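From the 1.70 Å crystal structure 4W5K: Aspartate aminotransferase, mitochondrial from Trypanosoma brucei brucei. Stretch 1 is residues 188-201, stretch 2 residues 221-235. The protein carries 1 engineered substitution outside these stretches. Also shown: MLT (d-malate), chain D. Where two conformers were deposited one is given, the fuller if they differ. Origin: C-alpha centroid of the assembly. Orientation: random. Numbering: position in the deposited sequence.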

# COMPACT_ATOMS: atom_id res chain seq x y z
N THR A 188 -5.85 -28.06 17.55
CA THR A 188 -7.21 -27.94 18.09
C THR A 188 -7.24 -26.86 19.15
O THR A 188 -6.18 -26.38 19.58
CB THR A 188 -7.67 -29.25 18.73
OG1 THR A 188 -6.87 -29.49 19.89
CG2 THR A 188 -7.50 -30.39 17.73
N HIS A 189 -8.44 -26.48 19.60
CA HIS A 189 -8.50 -25.53 20.70
C HIS A 189 -7.85 -26.09 21.98
O HIS A 189 -7.21 -25.32 22.69
CB HIS A 189 -9.93 -25.07 20.97
CG HIS A 189 -10.46 -24.17 19.90
ND1 HIS A 189 -11.65 -23.48 20.01
CD2 HIS A 189 -9.95 -23.84 18.69
CE1 HIS A 189 -11.84 -22.76 18.92
NE2 HIS A 189 -10.82 -22.95 18.11
N ASP A 190 -8.02 -27.39 22.25
CA ASP A 190 -7.28 -28.06 23.34
C ASP A 190 -5.77 -27.83 23.19
O ASP A 190 -5.08 -27.54 24.16
CB ASP A 190 -7.53 -29.58 23.37
CG ASP A 190 -8.84 -29.99 24.04
OD1 ASP A 190 -9.52 -29.13 24.65
OD2 ASP A 190 -9.19 -31.20 23.96
N ASP A 191 -5.26 -28.04 21.98
CA ASP A 191 -3.82 -27.90 21.75
C ASP A 191 -3.39 -26.46 21.97
O ASP A 191 -2.33 -26.20 22.57
CB ASP A 191 -3.41 -28.31 20.33
CG ASP A 191 -3.77 -29.76 19.97
OD1 ASP A 191 -3.89 -30.64 20.87
OD2 ASP A 191 -3.88 -30.00 18.75
N TRP A 192 -4.18 -25.53 21.45
CA TRP A 192 -3.85 -24.12 21.60
C TRP A 192 -3.85 -23.71 23.07
O TRP A 192 -3.04 -22.86 23.50
CB TRP A 192 -4.82 -23.25 20.82
CG TRP A 192 -4.56 -23.15 19.36
CD1 TRP A 192 -5.42 -23.49 18.35
CD2 TRP A 192 -3.38 -22.62 18.71
NE1 TRP A 192 -4.86 -23.23 17.13
CE2 TRP A 192 -3.61 -22.70 17.31
CE3 TRP A 192 -2.17 -22.09 19.17
CZ2 TRP A 192 -2.68 -22.25 16.37
CZ3 TRP A 192 -1.22 -21.67 18.23
CH2 TRP A 192 -1.49 -21.74 16.84
N ARG A 193 -4.72 -24.31 23.88
CA ARG A 193 -4.72 -23.98 25.30
C ARG A 193 -3.38 -24.34 25.90
O ARG A 193 -2.83 -23.58 26.71
CB ARG A 193 -5.88 -24.69 26.03
CG ARG A 193 -7.18 -23.90 25.91
CD ARG A 193 -8.33 -24.53 26.68
NE ARG A 193 -8.93 -25.63 25.94
CZ ARG A 193 -9.96 -25.50 25.09
NH1 ARG A 193 -10.44 -26.57 24.46
NH2 ARG A 193 -10.51 -24.30 24.89
N GLN A 194 -2.80 -25.47 25.49
CA GLN A 194 -1.47 -25.82 26.00
C GLN A 194 -0.39 -24.84 25.50
O GLN A 194 0.50 -24.45 26.28
CB GLN A 194 -1.06 -27.23 25.60
CG GLN A 194 -1.97 -28.30 26.14
CD GLN A 194 -1.35 -29.67 26.00
OE1 GLN A 194 -1.76 -30.48 25.18
NE2 GLN A 194 -0.34 -29.94 26.83
N VAL A 195 -0.47 -24.49 24.21
CA VAL A 195 0.49 -23.56 23.58
C VAL A 195 0.49 -22.19 24.29
O VAL A 195 1.54 -21.64 24.64
CB VAL A 195 0.17 -23.35 22.08
CG1 VAL A 195 0.92 -22.15 21.50
CG2 VAL A 195 0.48 -24.61 21.28
N CYS A 196 -0.70 -21.67 24.52
CA CYS A 196 -0.84 -20.37 25.16
C CYS A 196 -0.33 -20.39 26.60
O CYS A 196 0.23 -19.40 27.07
CB CYS A 196 -2.29 -19.90 25.09
SG CYS A 196 -2.85 -19.59 23.37
N ASP A 197 -0.49 -21.51 27.31
CA ASP A 197 0.05 -21.59 28.66
C ASP A 197 1.57 -21.45 28.64
O ASP A 197 2.16 -20.82 29.53
CB ASP A 197 -0.34 -22.91 29.35
CG ASP A 197 -1.77 -22.89 29.88
OD1 ASP A 197 -2.36 -21.79 29.98
OD2 ASP A 197 -2.32 -23.98 30.20
N VAL A 198 2.22 -22.02 27.64
CA VAL A 198 3.68 -21.92 27.56
C VAL A 198 4.08 -20.48 27.24
O VAL A 198 4.99 -19.92 27.87
CB VAL A 198 4.28 -22.86 26.50
CG1 VAL A 198 5.80 -22.73 26.49
CG2 VAL A 198 3.88 -24.33 26.77
N ILE A 199 3.39 -19.89 26.27
CA ILE A 199 3.65 -18.49 25.87
C ILE A 199 3.53 -17.57 27.09
O ILE A 199 4.40 -16.70 27.33
CB ILE A 199 2.69 -18.06 24.73
CG1 ILE A 199 3.09 -18.75 23.42
CG2 ILE A 199 2.67 -16.54 24.57
CD1 ILE A 199 2.14 -18.52 22.21
N LYS A 200 2.49 -17.76 27.89
CA LYS A 200 2.33 -16.91 29.08
C LYS A 200 3.45 -17.12 30.09
O LYS A 200 4.04 -16.15 30.58
CB LYS A 200 0.98 -17.15 29.76
CG LYS A 200 0.74 -16.30 31.01
CD LYS A 200 -0.59 -16.65 31.66
CE LYS A 200 -0.86 -15.84 32.93
NZ LYS A 200 -1.08 -14.39 32.62
N ARG A 201 3.75 -18.39 30.40
CA ARG A 201 4.75 -18.73 31.41
C ARG A 201 6.16 -18.26 31.04
O ARG A 201 6.95 -17.85 31.92
CB ARG A 201 4.76 -20.24 31.65
CG ARG A 201 5.89 -20.71 32.58
CD ARG A 201 5.64 -22.12 33.10
NE ARG A 201 5.32 -23.05 32.02
CZ ARG A 201 6.21 -23.58 31.20
NH1 ARG A 201 7.50 -23.27 31.33
NH2 ARG A 201 5.82 -24.42 30.24
N ASP A 221 -16.22 -16.91 15.20
CA ASP A 221 -15.76 -16.91 16.60
C ASP A 221 -14.73 -18.01 16.82
O ASP A 221 -13.66 -17.77 17.38
CB ASP A 221 -16.91 -17.09 17.59
CG ASP A 221 -17.95 -15.99 17.49
OD1 ASP A 221 -17.58 -14.81 17.34
OD2 ASP A 221 -19.16 -16.31 17.57
N TYR A 222 -15.06 -19.21 16.36
CA TYR A 222 -14.15 -20.35 16.48
C TYR A 222 -12.80 -20.02 15.84
O TYR A 222 -11.74 -20.30 16.41
CB TYR A 222 -14.78 -21.59 15.84
CG TYR A 222 -13.92 -22.85 15.89
CD1 TYR A 222 -12.94 -23.08 14.93
CD2 TYR A 222 -14.13 -23.81 16.88
CE1 TYR A 222 -12.15 -24.23 14.97
CE2 TYR A 222 -13.36 -24.97 16.92
CZ TYR A 222 -12.38 -25.18 15.96
OH TYR A 222 -11.62 -26.33 16.00
N ASP A 223 -12.81 -19.41 14.66
CA ASP A 223 -11.57 -19.18 13.95
C ASP A 223 -10.73 -18.09 14.61
O ASP A 223 -9.54 -18.00 14.34
CB ASP A 223 -11.82 -18.78 12.49
CG ASP A 223 -12.30 -19.94 11.64
OD1 ASP A 223 -12.26 -21.12 12.11
OD2 ASP A 223 -12.73 -19.68 10.49
N ALA A 224 -11.35 -17.25 15.44
CA ALA A 224 -10.58 -16.21 16.13
C ALA A 224 -10.20 -16.63 17.57
O ALA A 224 -9.83 -15.80 18.40
CB ALA A 224 -11.35 -14.87 16.14
N PHE A 225 -10.31 -17.93 17.86
CA PHE A 225 -9.99 -18.40 19.21
C PHE A 225 -8.59 -17.98 19.68
O PHE A 225 -8.42 -17.53 20.81
CB PHE A 225 -10.14 -19.93 19.29
CG PHE A 225 -9.76 -20.50 20.62
CD1 PHE A 225 -10.60 -20.34 21.71
CD2 PHE A 225 -8.55 -21.15 20.80
CE1 PHE A 225 -10.24 -20.86 22.97
CE2 PHE A 225 -8.17 -21.63 22.04
CZ PHE A 225 -9.03 -21.51 23.12
N VAL A 226 -7.59 -18.12 18.82
CA VAL A 226 -6.22 -17.88 19.28
C VAL A 226 -5.97 -16.41 19.75
O VAL A 226 -5.47 -16.22 20.85
CB VAL A 226 -5.21 -18.29 18.18
CG1 VAL A 226 -3.81 -17.80 18.51
CG2 VAL A 226 -5.20 -19.83 18.09
N PRO A 227 -6.37 -15.39 18.96
CA PRO A 227 -6.16 -14.03 19.50
C PRO A 227 -7.10 -13.70 20.67
O PRO A 227 -6.71 -13.02 21.62
CB PRO A 227 -6.44 -13.13 18.29
CG PRO A 227 -7.28 -13.97 17.37
CD PRO A 227 -6.79 -15.37 17.55
N ARG A 228 -8.33 -14.21 20.64
CA ARG A 228 -9.23 -13.93 21.74
C ARG A 228 -8.77 -14.58 23.04
O ARG A 228 -8.92 -14.01 24.14
CB ARG A 228 -10.65 -14.37 21.38
CG ARG A 228 -11.22 -13.58 20.24
CD ARG A 228 -12.67 -13.90 19.97
NE ARG A 228 -13.12 -13.22 18.75
CZ ARG A 228 -14.35 -13.30 18.25
NH1 ARG A 228 -15.27 -14.01 18.88
NH2 ARG A 228 -14.65 -12.65 17.13
N HIS A 229 -8.19 -15.77 22.94
CA HIS A 229 -7.75 -16.47 24.13
C HIS A 229 -6.47 -15.80 24.70
O HIS A 229 -6.30 -15.67 25.93
CB HIS A 229 -7.50 -17.95 23.79
CG HIS A 229 -7.18 -18.81 24.97
ND1 HIS A 229 -8.11 -19.18 25.91
CD2 HIS A 229 -6.02 -19.41 25.33
CE1 HIS A 229 -7.54 -19.96 26.82
NE2 HIS A 229 -6.27 -20.12 26.48
N LEU A 230 -5.59 -15.35 23.80
CA LEU A 230 -4.32 -14.78 24.24
C LEU A 230 -4.46 -13.37 24.79
O LEU A 230 -3.65 -12.94 25.62
CB LEU A 230 -3.31 -14.75 23.09
CG LEU A 230 -2.56 -16.06 22.87
CD1 LEU A 230 -1.94 -16.07 21.48
CD2 LEU A 230 -1.54 -16.29 23.97
N VAL A 231 -5.46 -12.63 24.33
CA VAL A 231 -5.44 -11.18 24.63
C VAL A 231 -5.58 -10.92 26.14
O VAL A 231 -5.14 -9.88 26.64
CB VAL A 231 -6.52 -10.42 23.80
CG1 VAL A 231 -7.91 -10.65 24.36
CG2 VAL A 231 -6.18 -8.92 23.74
N ASP A 232 -6.13 -11.89 26.89
CA ASP A 232 -6.24 -11.76 28.35
C ASP A 232 -5.07 -12.37 29.13
O ASP A 232 -5.01 -12.26 30.35
CB ASP A 232 -7.53 -12.41 28.88
CG ASP A 232 -8.59 -12.58 27.79
OD1 ASP A 232 -8.55 -13.61 27.09
OD2 ASP A 232 -9.47 -11.69 27.66
N MET A 233 -4.15 -13.03 28.43
CA MET A 233 -3.12 -13.84 29.10
C MET A 233 -1.75 -13.18 29.14
O MET A 233 -0.91 -13.54 29.98
CB MET A 233 -3.00 -15.18 28.40
CG MET A 233 -4.25 -16.00 28.46
SD MET A 233 -4.01 -17.55 27.57
CE MET A 233 -2.81 -18.32 28.64
N VAL A 234 -1.52 -12.26 28.22
CA VAL A 234 -0.21 -11.64 28.06
C VAL A 234 -0.35 -10.11 28.00
O VAL A 234 -1.41 -9.60 27.63
CB VAL A 234 0.49 -12.16 26.76
CG1 VAL A 234 0.65 -13.68 26.81
CG2 VAL A 234 -0.27 -11.72 25.49
N PRO A 235 0.70 -9.39 28.39
CA PRO A 235 0.76 -7.92 28.36
C PRO A 235 0.59 -7.35 26.95
O PRO A 235 -0.16 -6.40 26.77
CB PRO A 235 2.15 -7.60 28.92
CG PRO A 235 2.50 -8.79 29.75
CD PRO A 235 1.90 -9.96 29.03
C1 MLT D . -13.15 -22.88 23.58
O1 MLT D . -12.28 -23.70 23.19
O2 MLT D . -13.22 -22.53 24.79
C2 MLT D . -14.12 -22.29 22.56
O3 MLT D . -13.73 -22.81 21.33
O HOH W 1 -10.90 -27.40 18.44
O HOH W 2 -4.30 -21.52 27.86

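How do the two backbones lie? Helix 189-201 and helix 225-230 run in broadly the same direction, their axes 41° apart and 10.7 Å at closest approach. The chains draw together toward their C-terminal ends: CA to CA, His189 and Phe225 are 7.4 Å apart, Lys200 and Val234 5.9 Å.

What holds the N-terminal end? His189 lies sandwiched between Tyr222, in an offset stack, and Phe225, face to face with ring centroids 4.0 Å apart. Its NE2 gives a weak hydrogen bond to Tyr222 O (3.3 Å), while its other nitrogen, ND1, is hydrogen-bonded to d-malate O3 at 2.6 Å. Arg193 NH2 donates to malate O1 at 2.5 Å, so His189 and Arg193 both hydrogen-bond the ligand.

What fills the middle? Val226 CG2 sits squarely over the five-membered ring of Trp192, 3.3 Å from its centroid, a close CH-pi contact. One turn on, Cys196 SG packs against Leu230 CG (3.6 Å) and meets the edge of the His229 ring. A water joins His229 NE2 to Arg193 O and Asp197 OD1.

How does the contact close? Lys200 extends its chain past Met233, and its NZ donates to Met233 O at 2.8 Å, pairing a charged amine with a backbone carbonyl. Beside it, Ile199 CG2 packs on Val234 CG1 (4.2 Å).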